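PDB 5T8V: sister chromatid cohesion protein from Chaetomium thermophilum, which probably loads cohesin onto chromatin, this chain being the helical, HEAT-repeat C-terminal part of the longer Scc2 protein. Local coordinates for residues Glu478-Ser483 and Pro590-Leu595; Asn615-Ser620 and Ser630-Ser635. One frame throughout, in Å; residues are numbered along the deposited sequence.

Contact 1. Residues Glu478-Ser483 and Pro590-Leu595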
ATOM      1  N   GLU A 478       7.701 -14.566  37.202  1.00 65.03           N
ATOM      2  CA  GLU A 478       8.833 -14.282  38.078  1.00 64.08           C
ATOM      3  C   GLU A 478       8.332 -14.142  39.505  1.00 61.43           C
ATOM      4  O   GLU A 478       7.548 -13.235  39.802  1.00 59.45           O
ATOM      5  CB  GLU A 478       9.561 -13.007  37.642  1.00 64.85           C
ATOM      6  CG  GLU A 478      10.082 -13.043  36.215  1.00 65.99           C
ATOM      7  CD  GLU A 478      11.125 -14.118  36.004  1.00 68.33           C
ATOM      8  OE1 GLU A 478      11.754 -14.539  36.999  1.00 69.87           O
ATOM      9  OE2 GLU A 478      11.314 -14.546  34.846  1.00 68.49           O
ATOM     10  N   ALA A 479       8.784 -15.035  40.386  1.00 63.02           N
ATOM     11  CA  ALA A 479       8.473 -14.948  41.812  1.00 62.80           C
ATOM     12  C   ALA A 479       9.338 -13.850  42.433  1.00 60.63           C
ATOM     13  O   ALA A 479      10.265 -14.093  43.208  1.00 62.59           O
ATOM     14  CB  ALA A 479       8.692 -16.291  42.493  1.00 65.59           C
ATOM     15  N   ASP A 480       9.009 -12.612  42.071  1.00 57.68           N
ATOM     16  CA  ASP A 480       9.812 -11.459  42.453  1.00 55.16           C
ATOM     17  C   ASP A 480       8.894 -10.253  42.588  1.00 51.80           C
ATOM     18  O   ASP A 480       8.132  -9.946  41.668  1.00 50.96           O
ATOM     19  CB  ASP A 480      10.912 -11.203  41.416  1.00 54.01           C
ATOM     20  CG  ASP A 480      11.836 -10.067  41.803  1.00 53.25           C
ATOM     21  OD1 ASP A 480      11.340  -8.973  42.148  1.00 52.95           O
ATOM     22  OD2 ASP A 480      13.067 -10.273  41.758  1.00 53.59           O
ATOM     23  N   GLU A 481       8.975  -9.573  43.735  1.00 40.30           N
ATOM     24  CA  GLU A 481       8.090  -8.442  43.998  1.00 38.06           C
ATOM     25  C   GLU A 481       8.237  -7.377  42.920  1.00 34.65           C
ATOM     26  O   GLU A 481       7.243  -6.909  42.345  1.00 33.82           O
ATOM     27  CB  GLU A 481       8.387  -7.842  45.373  1.00 38.71           C
ATOM     28  CG  GLU A 481       8.600  -8.852  46.487  1.00 40.99           C
ATOM     29  CD  GLU A 481       8.849  -8.190  47.824  1.00 40.85           C
ATOM     30  OE1 GLU A 481       8.072  -7.285  48.198  1.00 40.16           O
ATOM     31  OE2 GLU A 481       9.833  -8.570  48.493  1.00 41.05           O
ATOM     32  N   LEU A 482       9.478  -6.978  42.635  1.00 23.60           N
ATOM     33  CA  LEU A 482       9.709  -5.970  41.609  1.00 21.70           C
ATOM     34  C   LEU A 482       9.197  -6.438  40.257  1.00 20.98           C
ATOM     35  O   LEU A 482       8.575  -5.665  39.522  1.00 19.84           O
ATOM     36  CB  LEU A 482      11.197  -5.629  41.527  1.00 21.18           C
ATOM     37  CG  LEU A 482      11.586  -4.600  40.460  1.00 19.37           C
ATOM     38  CD1 LEU A 482      10.876  -3.274  40.682  1.00 18.62           C
ATOM     39  CD2 LEU A 482      13.088  -4.400  40.440  1.00 19.21           C
ATOM     40  N   SER A 483       9.446  -7.704  39.906  1.00 25.32           N
ATOM     41  CA  SER A 483       8.960  -8.214  38.629  1.00 23.97           C
ATOM     42  C   SER A 483       7.443  -8.125  38.548  1.00 24.13           C
ATOM     43  O   SER A 483       6.890  -7.803  37.490  1.00 23.87           O
ATOM     44  CB  SER A 483       9.419  -9.655  38.422  1.00 25.48           C
ATOM     45  OG  SER A 483      10.833  -9.740  38.402  1.00 26.26           O
ATOM     46  N   PRO A 590      19.460  -7.078  34.778  1.00 24.72           N
ATOM     47  CA  PRO A 590      19.387  -6.334  33.511  1.00 23.43           C
ATOM     48  C   PRO A 590      18.042  -6.473  32.824  1.00 22.26           C
ATOM     49  O   PRO A 590      17.638  -5.577  32.072  1.00 20.74           O
ATOM     50  CB  PRO A 590      20.525  -6.942  32.678  1.00 25.26           C
ATOM     51  CG  PRO A 590      20.794  -8.268  33.296  1.00 27.54           C
ATOM     52  CD  PRO A 590      20.512  -8.106  34.753  1.00 27.28           C
ATOM     53  N   LEU A 591      17.331  -7.572  33.071  1.00 25.94           N
ATOM     54  CA  LEU A 591      15.989  -7.730  32.524  1.00 24.83           C
ATOM     55  C   LEU A 591      15.012  -6.784  33.212  1.00 23.21           C
ATOM     56  O   LEU A 591      14.228  -6.092  32.551  1.00 21.80           O
ATOM     57  CB  LEU A 591      15.537  -9.182  32.677  1.00 25.94           C
ATOM     58  CG  LEU A 591      14.467  -9.676  31.707  1.00 24.76           C
ATOM     59  CD1 LEU A 591      15.030  -9.785  30.299  1.00 24.99           C
ATOM     60  CD2 LEU A 591      13.916 -11.014  32.174  1.00 26.13           C
ATOM     61  N   GLN A 592      15.050  -6.736  34.546  1.00 20.77           N
ATOM     62  CA  GLN A 592      14.191  -5.811  35.278  1.00 18.70           C
ATOM     63  C   GLN A 592      14.501  -4.366  34.907  1.00 18.92           C
ATOM     64  O   GLN A 592      13.590  -3.536  34.798  1.00 16.68           O
ATOM     65  CB  GLN A 592      14.356  -6.020  36.781  1.00 22.25           C
ATOM     66  CG  GLN A 592      13.754  -7.306  37.296  1.00 23.73           C
ATOM     67  CD  GLN A 592      14.067  -7.546  38.759  1.00 25.85           C
ATOM     68  OE1 GLN A 592      15.091  -7.090  39.269  1.00 26.39           O
ATOM     69  NE2 GLN A 592      13.181  -8.260  39.443  1.00 27.02           N
ATOM     70  N   ALA A 593      15.782  -4.044  34.715  1.00 17.90           N
ATOM     71  CA  ALA A 593      16.158  -2.685  34.342  1.00 16.85           C
ATOM     72  C   ALA A 593      15.662  -2.346  32.942  1.00 16.14           C
ATOM     73  O   ALA A 593      15.083  -1.276  32.718  1.00 14.96           O
ATOM     74  CB  ALA A 593      17.675  -2.518  34.429  1.00 17.80           C
ATOM     75  N   LYS A 594      15.880  -3.249  31.983  1.00 17.00           N
ATOM     76  CA  LYS A 594      15.414  -3.003  30.624  1.00 16.43           C
ATOM     77  C   LYS A 594      13.899  -2.835  30.585  1.00 16.04           C
ATOM     78  O   LYS A 594      13.386  -1.921  29.927  1.00 14.98           O
ATOM     79  CB  LYS A 594      15.860  -4.141  29.707  1.00 17.70           C
ATOM     80  CG  LYS A 594      15.231  -4.111  28.324  1.00 20.83           C
ATOM     81  CD  LYS A 594      16.255  -4.349  27.233  1.00 22.37           C
ATOM     82  CE  LYS A 594      17.114  -3.123  27.008  1.00 22.70           C
ATOM     83  NZ  LYS A 594      17.800  -3.154  25.682  1.00 24.09           N
ATOM     84  N   LEU A 595      13.164  -3.699  31.289  1.00 15.53           N
ATOM     85  CA  LEU A 595      11.711  -3.560  31.324  1.00 14.56           C
ATOM     86  C   LEU A 595      11.303  -2.246  31.974  1.00 13.50           C
ATOM     87  O   LEU A 595      10.392  -1.565  31.494  1.00 12.71           O
ATOM     88  CB  LEU A 595      11.074  -4.741  32.061  1.00 15.14           C
ATOM     89  CG  LEU A 595       9.553  -4.685  32.237  1.00 14.26           C
ATOM     90  CD1 LEU A 595       8.845  -4.463  30.911  1.00 13.65           C
ATOM     91  CD2 LEU A 595       9.057  -5.962  32.883  1.00 16.12           C
TER
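The side-chain amide of Q592 reaches across to the start of helix 481-494. Its NE2 donates to S483 OG at 3.0 Å, nearly straight at 164°, with the hydroxyl lying close to the amide plane. The same NE2 stands 3.1 Å from D480 OD2, and the carboxylate is turned almost square to the amide, the two planes 89° apart. Q592 gets there because its chain is extended beyond CG (chi2 174°).

D480 is the N-cap of that helix. Its OD1 accepts from S483 N at 3.2 Å, met from above the carboxylate plane, and more weakly from L482 N, so the cap positions the carboxylate beside the incoming amide.

The van der Waals share falls to L482, whose CD2 rests against the amide end of Q592, 3.6 Å from OE1. L482 also touches Y585, and Q592 also packs on L486. Q592 OE1 accepts from S589 N, just ahead of helix 590-602, which is consistent with the amide being turned this way round.

A leucine in place of Q592 would probably leave S483 OG without this donor and S589 N without its side-chain acceptor.

Chemically, one largely buried amide serves the beginnings of two helices far apart in sequence, and the neighbouring carboxylate may polarise its N-H group.

Contact 2. Residues Asn615-Ser620 and Ser630-Ser635; sequences NILLNS and SKSLKS
L617 O is gripped twice by S620, through the backbone N at 2.9 Å and through OG, which meets the carbonyl off its axis (C=O...OG 124°) and tilted a little from its plane. With chi1 at 74°, S620 OG lies between its own backbone N and carbonyl carbon and folds back toward L617. From there it faces S632 OG, 2.7 Å away, which in turn bonds to V628 O one turn earlier in its own helix.

The two segments belong to helices 610-619 and 628-642, which run roughly antiparallel across a short connection, a helical hairpin of the sort HEAT-repeat solenoids are built from. Their backbones come close, L617 CA and S632 CA being 6.1 Å apart, with small serines on the second helix where L617 lies against it. The two methyls of L617 divide the surface: CD1 sits 3.9 Å from S632 OG, and CD2 packs 3.7 Å from S635 CB, one turn further along; I636 is touched too. Elsewhere S620 meets L453 of helix 446-474, while L633 packs on S671 and L675 of helix 666-682.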
ATOM      1  N   ASN A 615      -0.797   6.691  11.713  1.00 28.54           N
ATOM      2  CA  ASN A 615      -1.763   7.194  10.744  1.00 29.48           C
ATOM      3  C   ASN A 615      -1.052   7.890   9.591  1.00 30.52           C
ATOM      4  O   ASN A 615      -1.309   7.594   8.419  1.00 33.06           O
ATOM      5  CB  ASN A 615      -2.753   8.136  11.428  1.00 31.96           C
ATOM      6  CG  ASN A 615      -3.788   7.390  12.246  1.00 33.58           C
ATOM      7  OD1 ASN A 615      -4.946   7.275  11.846  1.00 35.87           O
ATOM      8  ND2 ASN A 615      -3.370   6.860  13.389  1.00 32.78           N
ATOM      9  N   ILE A 616      -0.126   8.801   9.909  1.00 21.11           N
ATOM     10  CA  ILE A 616       0.633   9.480   8.862  1.00 22.31           C
ATOM     11  C   ILE A 616       1.215   8.457   7.902  1.00 21.71           C
ATOM     12  O   ILE A 616       1.194   8.643   6.679  1.00 23.17           O
ATOM     13  CB  ILE A 616       1.730  10.367   9.484  1.00 22.21           C
ATOM     14  CG1 ILE A 616       1.112  11.651  10.041  1.00 23.68           C
ATOM     15  CG2 ILE A 616       2.821  10.700   8.460  1.00 22.97           C
ATOM     16  CD1 ILE A 616       2.057  12.480  10.884  1.00 23.47           C
ATOM     17  N   LEU A 617       1.727   7.352   8.441  1.00 21.60           N
ATOM     18  CA  LEU A 617       2.295   6.316   7.591  1.00 23.33           C
ATOM     19  C   LEU A 617       1.211   5.662   6.742  1.00 24.17           C
ATOM     20  O   LEU A 617       1.347   5.555   5.517  1.00 26.52           O
ATOM     21  CB  LEU A 617       3.012   5.280   8.456  1.00 24.62           C
ATOM     22  CG  LEU A 617       4.041   4.400   7.752  1.00 28.38           C
ATOM     23  CD1 LEU A 617       5.236   5.228   7.292  1.00 29.89           C
ATOM     24  CD2 LEU A 617       4.484   3.278   8.679  1.00 28.06           C
ATOM     25  N   LEU A 618       0.113   5.244   7.376  1.00 21.31           N
ATOM     26  CA  LEU A 618      -0.945   4.550   6.649  1.00 22.29           C
ATOM     27  C   LEU A 618      -1.472   5.404   5.502  1.00 24.46           C
ATOM     28  O   LEU A 618      -1.536   4.951   4.353  1.00 26.83           O
ATOM     29  CB  LEU A 618      -2.072   4.172   7.611  1.00 21.03           C
ATOM     30  CG  LEU A 618      -1.732   3.042   8.591  1.00 19.35           C
ATOM     31  CD1 LEU A 618      -2.684   3.026   9.780  1.00 18.19           C
ATOM     32  CD2 LEU A 618      -1.755   1.698   7.884  1.00 19.96           C
ATOM     33  N   ASN A 619      -1.835   6.656   5.791  1.00 34.92           N
ATOM     34  CA  ASN A 619      -2.347   7.535   4.747  1.00 38.29           C
ATOM     35  C   ASN A 619      -1.320   7.794   3.654  1.00 40.20           C
ATOM     36  O   ASN A 619      -1.701   8.179   2.543  1.00 42.20           O
ATOM     37  CB  ASN A 619      -2.808   8.863   5.347  1.00 41.73           C
ATOM     38  CG  ASN A 619      -4.039   8.713   6.219  1.00 44.64           C
ATOM     39  OD1 ASN A 619      -5.132   8.428   5.727  1.00 46.38           O
ATOM     40  ND2 ASN A 619      -3.870   8.911   7.523  1.00 44.79           N
ATOM     41  N   SER A 620      -0.032   7.593   3.934  1.00 40.34           N
ATOM     42  CA  SER A 620       0.988   7.788   2.912  1.00 43.06           C
ATOM     43  C   SER A 620       1.143   6.577   2.000  1.00 45.37           C
ATOM     44  O   SER A 620       2.037   6.576   1.148  1.00 46.76           O
ATOM     45  CB  SER A 620       2.334   8.127   3.558  1.00 43.02           C
ATOM     46  OG  SER A 620       2.916   6.985   4.159  1.00 43.54           O
ATOM     47  N   SER A 630       6.525   2.554  -1.531  1.00 49.06           N
ATOM     48  CA  SER A 630       7.112   1.260  -1.196  1.00 48.78           C
ATOM     49  C   SER A 630       7.784   1.301   0.169  1.00 45.70           C
ATOM     50  O   SER A 630       7.704   0.337   0.940  1.00 44.64           O
ATOM     51  CB  SER A 630       8.115   0.845  -2.273  1.00 51.54           C
ATOM     52  OG  SER A 630       9.210   1.743  -2.317  1.00 53.77           O
ATOM     53  N   LYS A 631       8.455   2.410   0.484  1.00 45.76           N
ATOM     54  CA  LYS A 631       9.080   2.554   1.793  1.00 43.80           C
ATOM     55  C   LYS A 631       8.034   2.555   2.902  1.00 40.78           C
ATOM     56  O   LYS A 631       8.218   1.912   3.944  1.00 38.64           O
ATOM     57  CB  LYS A 631       9.909   3.837   1.823  1.00 45.09           C
ATOM     58  CG  LYS A 631      10.575   4.131   3.151  1.00 44.82           C
ATOM     59  CD  LYS A 631      11.449   2.975   3.618  1.00 45.68           C
ATOM     60  CE  LYS A 631      12.337   3.392   4.777  1.00 44.47           C
ATOM     61  NZ  LYS A 631      11.567   4.109   5.827  1.00 43.10           N
ATOM     62  N   SER A 632       6.927   3.273   2.696  1.00 33.96           N
ATOM     63  CA  SER A 632       5.842   3.259   3.672  1.00 32.49           C
ATOM     64  C   SER A 632       5.312   1.846   3.882  1.00 32.93           C
ATOM     65  O   SER A 632       5.113   1.410   5.020  1.00 31.95           O
ATOM     66  CB  SER A 632       4.718   4.192   3.220  1.00 32.49           C
ATOM     67  OG  SER A 632       5.092   5.549   3.372  1.00 32.65           O
ATOM     68  N   LEU A 633       5.067   1.118   2.791  1.00 39.81           N
ATOM     69  CA  LEU A 633       4.596  -0.258   2.916  1.00 39.81           C
ATOM     70  C   LEU A 633       5.582  -1.098   3.715  1.00 38.30           C
ATOM     71  O   LEU A 633       5.190  -1.863   4.603  1.00 37.78           O
ATOM     72  CB  LEU A 633       4.371  -0.864   1.529  1.00 42.28           C
ATOM     73  CG  LEU A 633       3.291  -0.191   0.679  1.00 43.08           C
ATOM     74  CD1 LEU A 633       3.307  -0.744  -0.734  1.00 45.38           C
ATOM     75  CD2 LEU A 633       1.918  -0.372   1.306  1.00 41.56           C
ATOM     76  N   LYS A 634       6.873  -0.964   3.411  1.00 34.33           N
ATOM     77  CA  LYS A 634       7.899  -1.685   4.157  1.00 33.90           C
ATOM     78  C   LYS A 634       7.792  -1.394   5.650  1.00 31.85           C
ATOM     79  O   LYS A 634       7.773  -2.315   6.481  1.00 31.06           O
ATOM     80  CB  LYS A 634       9.277  -1.299   3.618  1.00 36.29           C
ATOM     81  CG  LYS A 634      10.455  -2.000   4.277  1.00 37.86           C
ATOM     82  CD  LYS A 634      11.571  -2.273   3.270  1.00 42.25           C
ATOM     83  CE  LYS A 634      12.039  -1.004   2.554  1.00 44.98           C
ATOM     84  NZ  LYS A 634      13.045  -1.296   1.490  1.00 47.73           N
ATOM     85  N   SER A 635       7.701  -0.112   6.011  1.00 35.61           N
ATOM     86  CA  SER A 635       7.624   0.248   7.421  1.00 32.11           C
ATOM     87  C   SER A 635       6.353  -0.297   8.064  1.00 30.17           C
ATOM     88  O   SER A 635       6.369  -0.701   9.231  1.00 28.71           O
ATOM     89  CB  SER A 635       7.703   1.766   7.575  1.00 31.69           C
ATOM     90  OG  SER A 635       8.968   2.242   7.153  1.00 32.71           O
TER

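How the contacts relate
Contact 1 closes before contact 2 opens, and the two stand in series along the superhelical chain: helix 590-602, which supplies the second half of contact 1, is followed directly by helix 610-619, the first half of contact 2. They do not touch; their centres are 35 Å apart and their nearest atoms about 20 Å. Helix 446-474 spans the gap, meeting L591 and L595 through M473 near contact 1, and I616 through L453 and L456 near contact 2. Contact 1 joins helices distant in sequence, its centre about 40 Å from that of the chain, whereas contact 2 is local and buried, its centre about 7 Å from it.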